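Long-range contacts in LEOA (Escherichia coli, PDB 4AUR), which probably binds and hydrolyses GTP as a bacterial dynamin of enterotoxigenic E. coli, with a GTPase domain joined to a long helical stalk: residues Q40-A45 against T273-V278; R22-M27 against I281-V286; H308-D313 against D394-Q399; V388-S393 against K446-V451. One frame throughout, in Å; residues are numbered along the deposited sequence.

Interaction 1. Residues Q40-A45 against T273-V278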
loop_
_atom_site.group_PDB
_atom_site.type_symbol
_atom_site.label_atom_id
_atom_site.label_comp_id
_atom_site.label_asym_id
_atom_site.label_seq_id
_atom_site.Cartn_x
_atom_site.Cartn_y
_atom_site.Cartn_z
ATOM N N GLN A 40 -5.859 -26.716 10.782
ATOM C CA GLN A 40 -6.015 -27.796 11.737
ATOM C C GLN A 40 -4.859 -27.824 12.743
ATOM O O GLN A 40 -5.047 -28.204 13.896
ATOM C CB GLN A 40 -6.185 -29.126 11.019
ATOM C CG GLN A 40 -7.045 -30.097 11.807
ATOM C CD GLN A 40 -8.545 -29.844 11.647
ATOM O OE1 GLN A 40 -9.043 -29.629 10.521
ATOM N NE2 GLN A 40 -9.287 -29.897 12.777
ATOM N N LYS A 41 -3.665 -27.408 12.327
ATOM C CA LYS A 41 -2.527 -27.349 13.252
ATOM C C LYS A 41 -2.849 -26.361 14.348
ATOM O O LYS A 41 -2.684 -26.663 15.523
ATOM C CB LYS A 41 -1.252 -26.925 12.559
ATOM C CG LYS A 41 -0.752 -27.880 11.489
ATOM C CD LYS A 41 0.192 -28.924 12.041
ATOM C CE LYS A 41 0.624 -29.902 10.961
ATOM N NZ LYS A 41 -0.334 -31.039 10.832
ATOM N N VAL A 42 -3.351 -25.191 13.958
ATOM C CA VAL A 42 -3.702 -24.139 14.931
ATOM C C VAL A 42 -4.782 -24.562 15.932
ATOM O O VAL A 42 -4.635 -24.342 17.129
ATOM C CB VAL A 42 -4.098 -22.838 14.214
ATOM C CG1 VAL A 42 -4.822 -21.875 15.147
ATOM C CG2 VAL A 42 -2.859 -22.181 13.629
ATOM N N THR A 43 -5.871 -25.147 15.445
ATOM C CA THR A 43 -6.886 -25.735 16.331
ATOM C C THR A 43 -6.288 -26.701 17.376
ATOM O O THR A 43 -6.551 -26.560 18.562
ATOM C CB THR A 43 -7.941 -26.501 15.523
ATOM O OG1 THR A 43 -8.554 -25.620 14.589
ATOM C CG2 THR A 43 -9.016 -27.072 16.425
ATOM N N SER A 44 -5.469 -27.657 16.933
ATOM C CA SER A 44 -4.742 -28.551 17.850
ATOM C C SER A 44 -3.969 -27.801 18.936
ATOM O O SER A 44 -4.031 -28.160 20.119
ATOM C CB SER A 44 -3.763 -29.458 17.089
ATOM O OG SER A 44 -4.424 -30.381 16.226
ATOM N N ALA A 45 -3.234 -26.767 18.558
ATOM C CA ALA A 45 -2.458 -26.024 19.544
ATOM C C ALA A 45 -3.369 -25.325 20.536
ATOM O O ALA A 45 -3.006 -25.160 21.695
ATOM C CB ALA A 45 -1.524 -25.029 18.877
ATOM N N THR A 273 3.827 -24.961 21.904
ATOM C CA THR A 273 3.026 -25.588 20.837
ATOM C C THR A 273 3.536 -25.373 19.418
ATOM O O THR A 273 2.925 -25.865 18.468
ATOM C CB THR A 273 1.582 -25.039 20.845
ATOM O OG1 THR A 273 1.597 -23.607 20.998
ATOM C CG2 THR A 273 0.783 -25.654 21.966
ATOM N N GLY A 274 4.629 -24.631 19.258
ATOM C CA GLY A 274 5.242 -24.427 17.951
ATOM C C GLY A 274 4.519 -23.412 17.076
ATOM O O GLY A 274 4.710 -23.381 15.882
HETATM N N MSE A 275 3.717 -22.564 17.688
HETATM C CA MSE A 275 2.865 -21.612 16.984
HETATM C C MSE A 275 3.506 -20.252 16.883
HETATM O O MSE A 275 3.075 -19.404 16.093
HETATM C CB MSE A 275 1.566 -21.458 17.753
HETATM C CG MSE A 275 0.670 -22.665 17.602
HETATM SE SE MSE A 275 0.008 -22.870 15.753
HETATM C CE MSE A 275 1.015 -24.502 15.303
ATOM N N ASP A 276 4.541 -20.018 17.683
ATOM C CA ASP A 276 5.360 -18.828 17.510
ATOM C C ASP A 276 5.747 -18.685 16.043
ATOM O O ASP A 276 5.595 -17.638 15.452
ATOM C CB ASP A 276 6.618 -18.883 18.387
ATOM C CG ASP A 276 7.388 -20.201 18.251
ATOM O OD1 ASP A 276 6.767 -21.236 17.875
ATOM O OD2 ASP A 276 8.614 -20.218 18.542
ATOM N N VAL A 277 6.234 -19.768 15.470
ATOM C CA VAL A 277 6.782 -19.789 14.142
ATOM C C VAL A 277 5.660 -19.604 13.107
ATOM O O VAL A 277 5.787 -18.791 12.176
ATOM C CB VAL A 277 7.537 -21.120 13.951
ATOM C CG1 VAL A 277 7.917 -21.362 12.511
ATOM C CG2 VAL A 277 8.774 -21.133 14.806
ATOM N N VAL A 278 4.564 -20.345 13.282
ATOM C CA VAL A 278 3.405 -20.255 12.387
ATOM C C VAL A 278 2.894 -18.816 12.325
ATOM O O VAL A 278 2.612 -18.292 11.274
ATOM C CB VAL A 278 2.268 -21.205 12.871
ATOM C CG1 VAL A 278 0.965 -20.965 12.124
ATOM C CG2 VAL A 278 2.693 -22.668 12.734
#

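Interaction 2. Residues R22-M27 against I281-V286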
loop_
_atom_site.group_PDB
_atom_site.type_symbol
_atom_site.label_atom_id
_atom_site.label_comp_id
_atom_site.label_asym_id
_atom_site.label_seq_id
_atom_site.Cartn_x
_atom_site.Cartn_y
_atom_site.Cartn_z
ATOM N N ARG A 22 -6.134 -18.137 13.014
ATOM C CA ARG A 22 -7.006 -18.973 12.176
ATOM C C ARG A 22 -7.805 -18.161 11.183
ATOM O O ARG A 22 -7.963 -18.562 10.057
ATOM C CB ARG A 22 -7.950 -19.795 13.046
ATOM C CG ARG A 22 -8.060 -21.237 12.579
ATOM C CD ARG A 22 -8.639 -22.139 13.651
ATOM N NE ARG A 22 -9.983 -21.726 14.034
ATOM C CZ ARG A 22 -10.760 -22.385 14.873
ATOM N NH1 ARG A 22 -10.356 -23.515 15.437
ATOM N NH2 ARG A 22 -11.952 -21.908 15.149
ATOM N N GLY A 23 -8.301 -17.014 11.615
ATOM C CA GLY A 23 -9.065 -16.125 10.757
ATOM C C GLY A 23 -8.189 -15.544 9.677
ATOM O O GLY A 23 -8.633 -15.329 8.563
HETATM N N MSE A 24 -6.932 -15.295 10.004
HETATM C CA MSE A 24 -6.026 -14.676 9.065
HETATM C C MSE A 24 -5.713 -15.706 8.038
HETATM O O MSE A 24 -5.575 -15.363 6.865
HETATM C CB MSE A 24 -4.774 -14.162 9.767
HETATM C CG MSE A 24 -5.067 -12.884 10.517
HETATM SE SE MSE A 24 -3.350 -12.158 11.176
HETATM C CE MSE A 24 -3.562 -12.277 13.121
ATOM N N LEU A 25 -5.630 -16.982 8.445
ATOM C CA LEU A 25 -5.350 -18.081 7.499
ATOM C C LEU A 25 -6.452 -18.324 6.499
ATOM O O LEU A 25 -6.191 -18.593 5.337
ATOM C CB LEU A 25 -5.122 -19.371 8.242
ATOM C CG LEU A 25 -3.751 -19.436 8.907
ATOM C CD1 LEU A 25 -3.744 -20.411 10.075
ATOM C CD2 LEU A 25 -2.682 -19.805 7.891
ATOM N N GLU A 26 -7.692 -18.264 6.960
ATOM C CA GLU A 26 -8.837 -18.378 6.069
ATOM C C GLU A 26 -8.803 -17.334 4.938
ATOM O O GLU A 26 -9.258 -17.612 3.836
ATOM C CB GLU A 26 -10.145 -18.214 6.845
ATOM C CG GLU A 26 -10.482 -19.343 7.799
ATOM C CD GLU A 26 -11.840 -19.162 8.468
ATOM O OE1 GLU A 26 -12.241 -18.009 8.759
ATOM O OE2 GLU A 26 -12.512 -20.197 8.714
HETATM N N MSE A 27 -8.294 -16.136 5.220
HETATM C CA MSE A 27 -8.277 -15.065 4.233
HETATM C C MSE A 27 -7.172 -15.282 3.249
HETATM O O MSE A 27 -7.393 -15.102 2.067
HETATM C CB MSE A 27 -8.135 -13.716 4.892
HETATM C CG MSE A 27 -9.360 -13.435 5.728
HETATM SE SE MSE A 27 -10.955 -13.073 4.637
HETATM C CE MSE A 27 -11.751 -14.869 4.474
ATOM N N ILE A 281 5.197 -16.191 10.594
ATOM C CA ILE A 281 5.099 -16.304 9.143
ATOM C C ILE A 281 3.798 -15.710 8.613
ATOM O O ILE A 281 3.803 -15.004 7.618
ATOM C CB ILE A 281 5.250 -17.767 8.664
ATOM C CG1 ILE A 281 6.700 -18.221 8.799
ATOM C CG2 ILE A 281 4.854 -17.920 7.210
ATOM C CD1 ILE A 281 6.851 -19.738 8.809
ATOM N N VAL A 282 2.688 -15.990 9.268
ATOM C CA VAL A 282 1.409 -15.486 8.797
ATOM C C VAL A 282 1.323 -13.995 8.895
ATOM O O VAL A 282 0.900 -13.356 7.968
ATOM C CB VAL A 282 0.250 -16.112 9.565
ATOM C CG1 VAL A 282 -1.006 -15.326 9.384
ATOM C CG2 VAL A 282 0.012 -17.518 9.071
ATOM N N ILE A 283 1.734 -13.427 10.015
ATOM C CA ILE A 283 1.720 -11.983 10.163
ATOM C C ILE A 283 2.680 -11.353 9.175
ATOM O O ILE A 283 2.410 -10.291 8.652
ATOM C CB ILE A 283 2.045 -11.561 11.594
ATOM C CG1 ILE A 283 0.922 -12.012 12.528
ATOM C CG2 ILE A 283 2.181 -10.059 11.714
ATOM C CD1 ILE A 283 1.152 -11.640 13.972
ATOM N N GLN A 284 3.778 -12.013 8.883
ATOM C CA GLN A 284 4.666 -11.516 7.828
ATOM C C GLN A 284 4.015 -11.454 6.444
ATOM O O GLN A 284 4.257 -10.548 5.704
ATOM C CB GLN A 284 5.929 -12.361 7.711
ATOM C CG GLN A 284 7.083 -11.947 8.611
ATOM C CD GLN A 284 8.329 -12.797 8.334
ATOM O OE1 GLN A 284 8.700 -13.030 7.161
ATOM N NE2 GLN A 284 8.972 -13.283 9.411
ATOM N N ARG A 285 3.207 -12.430 6.095
ATOM C CA ARG A 285 2.677 -12.517 4.754
ATOM C C ARG A 285 1.560 -11.515 4.630
ATOM O O ARG A 285 1.278 -11.058 3.549
ATOM C CB ARG A 285 2.207 -13.944 4.468
ATOM C CG ARG A 285 1.716 -14.224 3.057
ATOM C CD ARG A 285 2.777 -14.102 1.970
ATOM N NE ARG A 285 2.181 -14.239 0.638
ATOM C CZ ARG A 285 2.126 -15.367 -0.082
ATOM N NH1 ARG A 285 2.642 -16.503 0.368
ATOM N NH2 ARG A 285 1.546 -15.370 -1.288
ATOM N N VAL A 286 0.944 -11.151 5.742
ATOM C CA VAL A 286 -0.212 -10.287 5.725
ATOM C C VAL A 286 0.250 -8.857 5.641
ATOM O O VAL A 286 -0.344 -8.043 4.964
ATOM C CB VAL A 286 -1.007 -10.426 7.027
ATOM C CG1 VAL A 286 -2.161 -9.433 7.056
ATOM C CG2 VAL A 286 -1.521 -11.842 7.206
#

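Interaction 3. Residues H308-D313 against D394-Q399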
loop_
_atom_site.group_PDB
_atom_site.type_symbol
_atom_site.label_atom_id
_atom_site.label_comp_id
_atom_site.label_asym_id
_atom_site.label_seq_id
_atom_site.Cartn_x
_atom_site.Cartn_y
_atom_site.Cartn_z
ATOM N N HIS A 308 -11.011 8.094 -17.504
ATOM C CA HIS A 308 -12.014 9.145 -17.505
ATOM C C HIS A 308 -11.388 10.454 -17.951
ATOM O O HIS A 308 -11.935 11.144 -18.788
ATOM C CB HIS A 308 -12.722 9.244 -16.139
ATOM C CG HIS A 308 -13.555 8.029 -15.825
ATOM N ND1 HIS A 308 -14.687 7.695 -16.545
ATOM C CD2 HIS A 308 -13.387 7.039 -14.913
ATOM C CE1 HIS A 308 -15.189 6.566 -16.076
ATOM N NE2 HIS A 308 -14.417 6.145 -15.090
ATOM N N ARG A 309 -10.208 10.754 -17.433
ATOM C CA ARG A 309 -9.403 11.851 -17.929
ATOM C C ARG A 309 -9.209 11.824 -19.448
ATOM O O ARG A 309 -9.222 12.860 -20.080
ATOM C CB ARG A 309 -8.057 11.846 -17.233
ATOM C CG ARG A 309 -7.063 12.861 -17.752
ATOM C CD ARG A 309 -5.863 12.932 -16.831
ATOM N NE ARG A 309 -4.890 13.925 -17.283
ATOM C CZ ARG A 309 -3.996 14.531 -16.490
ATOM N NH1 ARG A 309 -3.938 14.255 -15.182
ATOM N NH2 ARG A 309 -3.142 15.420 -17.009
ATOM N N PHE A 310 -9.033 10.659 -20.048
ATOM C CA PHE A 310 -8.823 10.604 -21.494
ATOM C C PHE A 310 -10.101 10.909 -22.254
ATOM O O PHE A 310 -10.052 11.438 -23.342
ATOM C CB PHE A 310 -8.295 9.235 -21.947
ATOM C CG PHE A 310 -6.961 8.847 -21.359
ATOM C CD1 PHE A 310 -6.057 9.795 -20.899
ATOM C CD2 PHE A 310 -6.601 7.511 -21.281
ATOM C CE1 PHE A 310 -4.841 9.407 -20.376
ATOM C CE2 PHE A 310 -5.380 7.130 -20.761
ATOM C CZ PHE A 310 -4.500 8.078 -20.327
ATOM N N SER A 311 -11.249 10.561 -21.696
ATOM C CA SER A 311 -12.515 10.787 -22.391
ATOM C C SER A 311 -12.923 12.238 -22.248
ATOM O O SER A 311 -13.523 12.799 -23.152
ATOM C CB SER A 311 -13.590 9.844 -21.871
ATOM O OG SER A 311 -13.098 8.499 -21.912
ATOM N N ASN A 312 -12.551 12.863 -21.140
ATOM C CA ASN A 312 -12.691 14.311 -21.023
ATOM C C ASN A 312 -11.873 15.108 -22.009
ATOM O O ASN A 312 -12.372 16.040 -22.584
ATOM C CB ASN A 312 -12.302 14.766 -19.626
ATOM C CG ASN A 312 -13.343 14.396 -18.609
ATOM O OD1 ASN A 312 -14.494 14.063 -18.976
ATOM N ND2 ASN A 312 -12.963 14.437 -17.323
ATOM N N ASP A 313 -10.599 14.751 -22.138
ATOM C CA ASP A 313 -9.678 15.335 -23.114
ATOM C C ASP A 313 -10.220 15.289 -24.504
ATOM O O ASP A 313 -10.123 16.245 -25.255
ATOM C CB ASP A 313 -8.379 14.553 -23.140
ATOM C CG ASP A 313 -7.549 14.782 -21.922
ATOM O OD1 ASP A 313 -7.935 15.679 -21.129
ATOM O OD2 ASP A 313 -6.528 14.075 -21.762
ATOM N N ASP A 394 -0.423 14.108 -26.527
ATOM C CA ASP A 394 0.605 14.340 -25.524
ATOM C C ASP A 394 0.135 14.125 -24.074
ATOM O O ASP A 394 0.943 13.808 -23.193
ATOM C CB ASP A 394 1.241 15.731 -25.700
ATOM C CG ASP A 394 2.125 15.821 -26.958
ATOM O OD1 ASP A 394 2.317 14.785 -27.656
ATOM O OD2 ASP A 394 2.630 16.933 -27.251
ATOM N N ASP A 395 -1.151 14.287 -23.803
ATOM C CA ASP A 395 -1.600 14.063 -22.440
ATOM C C ASP A 395 -1.838 12.596 -22.204
ATOM O O ASP A 395 -1.429 12.046 -21.205
ATOM C CB ASP A 395 -2.866 14.812 -22.099
ATOM C CG ASP A 395 -3.128 14.799 -20.621
ATOM O OD1 ASP A 395 -2.151 15.005 -19.874
ATOM O OD2 ASP A 395 -4.279 14.565 -20.198
ATOM N N ILE A 396 -2.511 11.959 -23.132
ATOM C CA ILE A 396 -2.671 10.533 -23.054
ATOM C C ILE A 396 -1.299 9.905 -22.894
ATOM O O ILE A 396 -1.079 9.097 -22.014
ATOM C CB ILE A 396 -3.364 9.985 -24.297
ATOM C CG1 ILE A 396 -4.819 10.421 -24.287
ATOM C CG2 ILE A 396 -3.267 8.470 -24.304
ATOM C CD1 ILE A 396 -5.542 10.178 -25.581
ATOM N N THR A 397 -0.376 10.322 -23.739
ATOM C CA THR A 397 0.958 9.763 -23.789
ATOM C C THR A 397 1.719 10.095 -22.520
ATOM O O THR A 397 2.490 9.295 -22.041
ATOM C CB THR A 397 1.663 10.239 -25.083
ATOM O OG1 THR A 397 1.211 9.417 -26.160
ATOM C CG2 THR A 397 3.171 10.186 -25.002
ATOM N N ARG A 398 1.495 11.250 -21.937
ATOM C CA ARG A 398 2.190 11.550 -20.697
ATOM C C ARG A 398 1.735 10.645 -19.529
ATOM O O ARG A 398 2.555 10.175 -18.739
ATOM C CB ARG A 398 2.049 13.037 -20.331
ATOM C CG ARG A 398 2.510 13.338 -18.915
ATOM C CD ARG A 398 2.883 14.788 -18.650
ATOM N NE ARG A 398 3.715 14.856 -17.443
ATOM C CZ ARG A 398 4.298 15.953 -16.975
ATOM N NH1 ARG A 398 4.144 17.119 -17.598
ATOM N NH2 ARG A 398 5.038 15.881 -15.873
ATOM N N GLN A 399 0.430 10.430 -19.419
ATOM C CA GLN A 399 -0.158 9.671 -18.324
ATOM C C GLN A 399 0.119 8.162 -18.411
ATOM O O GLN A 399 0.381 7.506 -17.407
ATOM C CB GLN A 399 -1.665 9.893 -18.318
ATOM C CG GLN A 399 -2.076 11.301 -17.992
ATOM C CD GLN A 399 -1.277 11.894 -16.860
ATOM O OE1 GLN A 399 -1.150 11.311 -15.792
ATOM N NE2 GLN A 399 -0.743 13.078 -17.090
#

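Interaction 4. Residues V388-S393 against K446-V451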
loop_
_atom_site.group_PDB
_atom_site.type_symbol
_atom_site.label_atom_id
_atom_site.label_comp_id
_atom_site.label_asym_id
_atom_site.label_seq_id
_atom_site.Cartn_x
_atom_site.Cartn_y
_atom_site.Cartn_z
ATOM N N VAL A 388 -4.477 20.617 -31.922
ATOM C CA VAL A 388 -5.374 20.197 -30.845
ATOM C C VAL A 388 -5.210 18.705 -30.604
ATOM O O VAL A 388 -5.068 18.246 -29.472
ATOM C CB VAL A 388 -6.855 20.509 -31.182
ATOM C CG1 VAL A 388 -7.837 19.697 -30.328
ATOM C CG2 VAL A 388 -7.120 22.004 -31.015
ATOM N N SER A 389 -5.219 17.954 -31.689
ATOM C CA SER A 389 -5.077 16.525 -31.614
ATOM C C SER A 389 -3.679 16.142 -31.130
ATOM O O SER A 389 -3.475 15.053 -30.571
ATOM C CB SER A 389 -5.344 15.907 -32.982
ATOM O OG SER A 389 -4.138 15.842 -33.688
ATOM N N GLN A 390 -2.719 17.032 -31.335
ATOM C CA GLN A 390 -1.404 16.786 -30.834
ATOM C C GLN A 390 -1.301 16.995 -29.337
ATOM O O GLN A 390 -0.576 16.276 -28.679
ATOM C CB GLN A 390 -0.370 17.653 -31.532
ATOM C CG GLN A 390 1.029 17.031 -31.491
ATOM C CD GLN A 390 1.293 16.065 -32.641
ATOM O OE1 GLN A 390 0.561 16.013 -33.640
ATOM N NE2 GLN A 390 2.360 15.304 -32.509
ATOM N N ARG A 391 -1.997 17.984 -28.803
ATOM C CA ARG A 391 -2.016 18.192 -27.360
ATOM C C ARG A 391 -2.764 17.081 -26.645
ATOM O O ARG A 391 -2.469 16.771 -25.498
ATOM C CB ARG A 391 -2.637 19.534 -26.997
ATOM C CG ARG A 391 -1.632 20.667 -27.060
ATOM C CD ARG A 391 -2.230 22.008 -26.657
ATOM N NE ARG A 391 -2.690 22.755 -27.827
ATOM C CZ ARG A 391 -3.959 22.960 -28.157
ATOM N NH1 ARG A 391 -4.966 22.490 -27.406
ATOM N NH2 ARG A 391 -4.215 23.648 -29.261
ATOM N N LEU A 392 -3.730 16.481 -27.321
ATOM C CA LEU A 392 -4.458 15.383 -26.750
ATOM C C LEU A 392 -3.568 14.145 -26.692
ATOM O O LEU A 392 -3.531 13.473 -25.678
ATOM C CB LEU A 392 -5.747 15.120 -27.544
ATOM C CG LEU A 392 -6.394 13.736 -27.487
ATOM C CD1 LEU A 392 -6.808 13.382 -26.070
ATOM C CD2 LEU A 392 -7.592 13.726 -28.419
ATOM N N SER A 393 -2.871 13.840 -27.778
ATOM C CA SER A 393 -1.947 12.723 -27.815
ATOM C C SER A 393 -0.899 12.892 -26.737
ATOM O O SER A 393 -0.537 11.935 -26.088
ATOM C CB SER A 393 -1.265 12.649 -29.178
ATOM O OG SER A 393 -0.075 11.882 -29.151
ATOM N N LYS A 446 1.906 6.314 -33.236
ATOM C CA LYS A 446 1.859 6.106 -34.686
ATOM C C LYS A 446 0.653 6.790 -35.310
ATOM O O LYS A 446 0.707 7.190 -36.459
ATOM C CB LYS A 446 1.832 4.616 -35.042
ATOM C CG LYS A 446 1.289 4.339 -36.447
ATOM C CD LYS A 446 1.560 2.916 -36.925
ATOM C CE LYS A 446 1.316 2.772 -38.431
ATOM N NZ LYS A 446 1.923 1.529 -38.995
ATOM N N LEU A 447 -0.445 6.896 -34.576
ATOM C CA LEU A 447 -1.586 7.659 -35.054
ATOM C C LEU A 447 -1.194 9.118 -35.240
ATOM O O LEU A 447 -1.421 9.685 -36.301
ATOM C CB LEU A 447 -2.753 7.574 -34.071
ATOM C CG LEU A 447 -3.365 6.189 -33.924
ATOM C CD1 LEU A 447 -4.459 6.222 -32.869
ATOM C CD2 LEU A 447 -3.887 5.648 -35.251
ATOM N N THR A 448 -0.599 9.689 -34.193
ATOM C CA THR A 448 -0.278 11.116 -34.068
ATOM C C THR A 448 0.578 11.598 -35.227
ATOM O O THR A 448 1.685 11.074 -35.439
ATOM C CB THR A 448 0.501 11.369 -32.752
ATOM O OG1 THR A 448 -0.189 10.749 -31.660
ATOM C CG2 THR A 448 0.648 12.844 -32.473
ATOM N N GLY A 449 0.088 12.591 -35.976
ATOM C CA GLY A 449 0.841 13.045 -37.134
ATOM C C GLY A 449 0.301 14.228 -37.890
ATOM O O GLY A 449 -0.856 14.226 -38.298
ATOM N N TYR A 450 1.140 15.250 -38.069
ATOM C CA TYR A 450 0.974 16.204 -39.172
ATOM C C TYR A 450 1.121 15.415 -40.451
ATOM O O TYR A 450 1.975 14.543 -40.537
ATOM C CB TYR A 450 2.030 17.301 -39.157
ATOM C CG TYR A 450 1.766 18.373 -38.157
ATOM C CD1 TYR A 450 2.120 18.215 -36.837
ATOM C CD2 TYR A 450 1.136 19.547 -38.532
ATOM C CE1 TYR A 450 1.841 19.192 -35.903
ATOM C CE2 TYR A 450 0.869 20.545 -37.610
ATOM C CZ TYR A 450 1.227 20.365 -36.291
ATOM O OH TYR A 450 0.964 21.367 -35.362
ATOM N N VAL A 451 0.279 15.722 -41.428
ATOM C CA VAL A 451 0.199 14.975 -42.653
ATOM C C VAL A 451 0.295 15.958 -43.809
ATOM O O VAL A 451 -0.089 17.131 -43.668
ATOM C CB VAL A 451 -1.127 14.181 -42.702
ATOM C CG1 VAL A 451 -2.288 15.045 -43.202
ATOM C CG2 VAL A 451 -0.990 12.923 -43.550
#

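Interaction 1. Residues Q40-A45 against T273-V278
The hydroxyl OG1 of T273 lies 4.0 Å from A45 CB and is shared between two backbone carbonyls, those of L269 and L270, in the last turn of helix 250-273. It sits between the backbone N and the carbonyl carbon (chi1 44°), pointing back into its own helix, while T273 CB meets A45 CB at 3.7 Å and the methyl CG2 lies near A45 O. The rest of the contact is apolar. The selenomethionine M275 bends at chi2 and chi3, and its side chain runs obliquely across that of V42: CG abuts A45 CB at 3.5 Å, and SE reaches V42 CG2 at 3.6 Å. The same V42 methyl meets V278 CG1 one turn further on, 4.3 Å away. Helix 3-30 also borders this layer, with L18 against M275 and L21 against V278. Between T273 and M275, G274 adopts a positive phi of 78° and closes helix 250-273 with a Schellman motif, and helix 275-343 follows. Helix 38-51 thus packs across a glycine joint between two consecutive helices, at the base of the helical stalk characteristic of dynamin-like proteins.

Interaction 2. Residues R22-M27 against I281-V286
M24, a selenomethionine, and V282 meet where helix 22-27 passes helix 281-286, the two axes 10.4 Å apart at their closest and inclined by 48°. The side chain of M24 starts toward the other helix, and its CB packs on V282 CG1 at 4.0 Å. CG stands anti to the carbonyl carbon (chi1 -76°), and from there the chain continues to SE, which looks onto two residues at once: V286 CG2 at 4.4 Å and I283 CG1 at 4.5 Å. A bend at chi3 then sets the terminal CE. One side chain therefore spans a full turn of helix 281-286, its root on V282 and its selenium facing both I283 and V286. The two methyls of V282 are divided between neighbours on helix 22-27, since CG1 faces M24 and CG2 meets L25 CD2 at 3.7 Å. L25 and V282 cross at about a right angle, and although the CB of L25 does not aim at the partner helix, its branched end comes nearer. No hydrogen bond joins the segments, and the touching residues are mostly buried. Helix 547-567 packs on M24 through L566 and M567, and helix 38-51 covers L25 through D38 and L39, which places this crossing within a bundle formed by helices from both ends of the chain and helix 275-343.

Interaction 3. Residues H308-D313 against D394-Q399
Within the antiparallel pair formed by helices 275-343 and 368-408, R309 reaches across to D395 in a two-pronged salt bridge. The local axes lie 10.3 Å apart and run at 169° to each other. R309 has CG anti to the backbone N and is extended as far as NE; its guanidinium grips the carboxylate side-on, through NE and NH2. NE donates to D395 OD2 at 3.0 Å, nearly in the guanidinium plane, and NH2 donates to OD1 at 3.1 Å from a more tilted approach; both oxygens accept through their syn lone pairs. The amide of Q399 stacks over one guanidinium face, its plane 22° from that of R309 and its NE2 offset toward the rim. D395 OD2 also comes within 2.8 Å of D313 OD2, whose helix turn follows that of R309. Such pairs of long antiparallel helices build the stalk of dynamin-family proteins, and here the polar side of the interface is backed by an apolar one. F310 inserts its ring beside I396: CG1 of I396 makes a CH-pi contact over one face, 4.1 Å from the ring centroid. At the ring's edge, F310 CE1 meets Q399 CB at 3.8 Å, so that Q399 serves both layers, its CB toward the phenyl and its amide toward the arginine. L400 also touches F310, and I444 of helix 430-447 packs on I396 from a third helix.

Interaction 4. Residues V388-S393 against K446-V451
At T448 the chain leaves helix 430-447 (psi 121°), and its CA comes within 6.6 Å of that of Q390 on the passing helix 368-408. Here S393 OG donates a hydrogen bond of 2.8 Å to T448 OG1. With OG anti to its backbone N (chi1 161°), S393 holds its hydroxyl out toward the threonine. T448 OG1 is also hydrogen-bonded to the carbonyl of I444, one turn back in its own helix, which makes the hydroxyl a relay from the helix end to its neighbour. The T448 methyl, CG2, is the other branch and lies against the amide of Q390, 3.3 Å from CD. Q390 bends at chi2, and its OE1, also near the methyl, comes obliquely to the ring of Y450, 4.1 Å from CE1, with the amide and ring planes 30° apart. Y450 also touches T386 and A387, so the segment after T448 follows helix 368-408 back toward its start. M535 of helix 530-544 also packs on S393. A threonine hydroxyl bonded to the carbonyl four residues earlier is common in helices; here it lies at the end of one, where helix 430-447 stops against helix 368-408 in the dynamin-like helical domain.

Overall arrangement
The contacts form two pairs along the elongated chain. Interactions 1 and 2 lie 13 Å apart between centres and touch: T43 OG1 and R22 NH1 are 2.9 Å apart, a probable hydrogen bond, and V42 packs on both R22 and L25. Interactions 3 and 4, also 13 Å apart between centres, share helix 368-408 and meet where D313 CB packs on L392 CD1. About 62 Å separates the centres of interactions 1 and 4, and helix 275-343 spans much of that distance, serving interactions 1, 2 and 3. Helix 38-51 of interaction 1 leads directly into strand 54-60, which precedes a probable P-loop, linking the first pair to the GTPase domain.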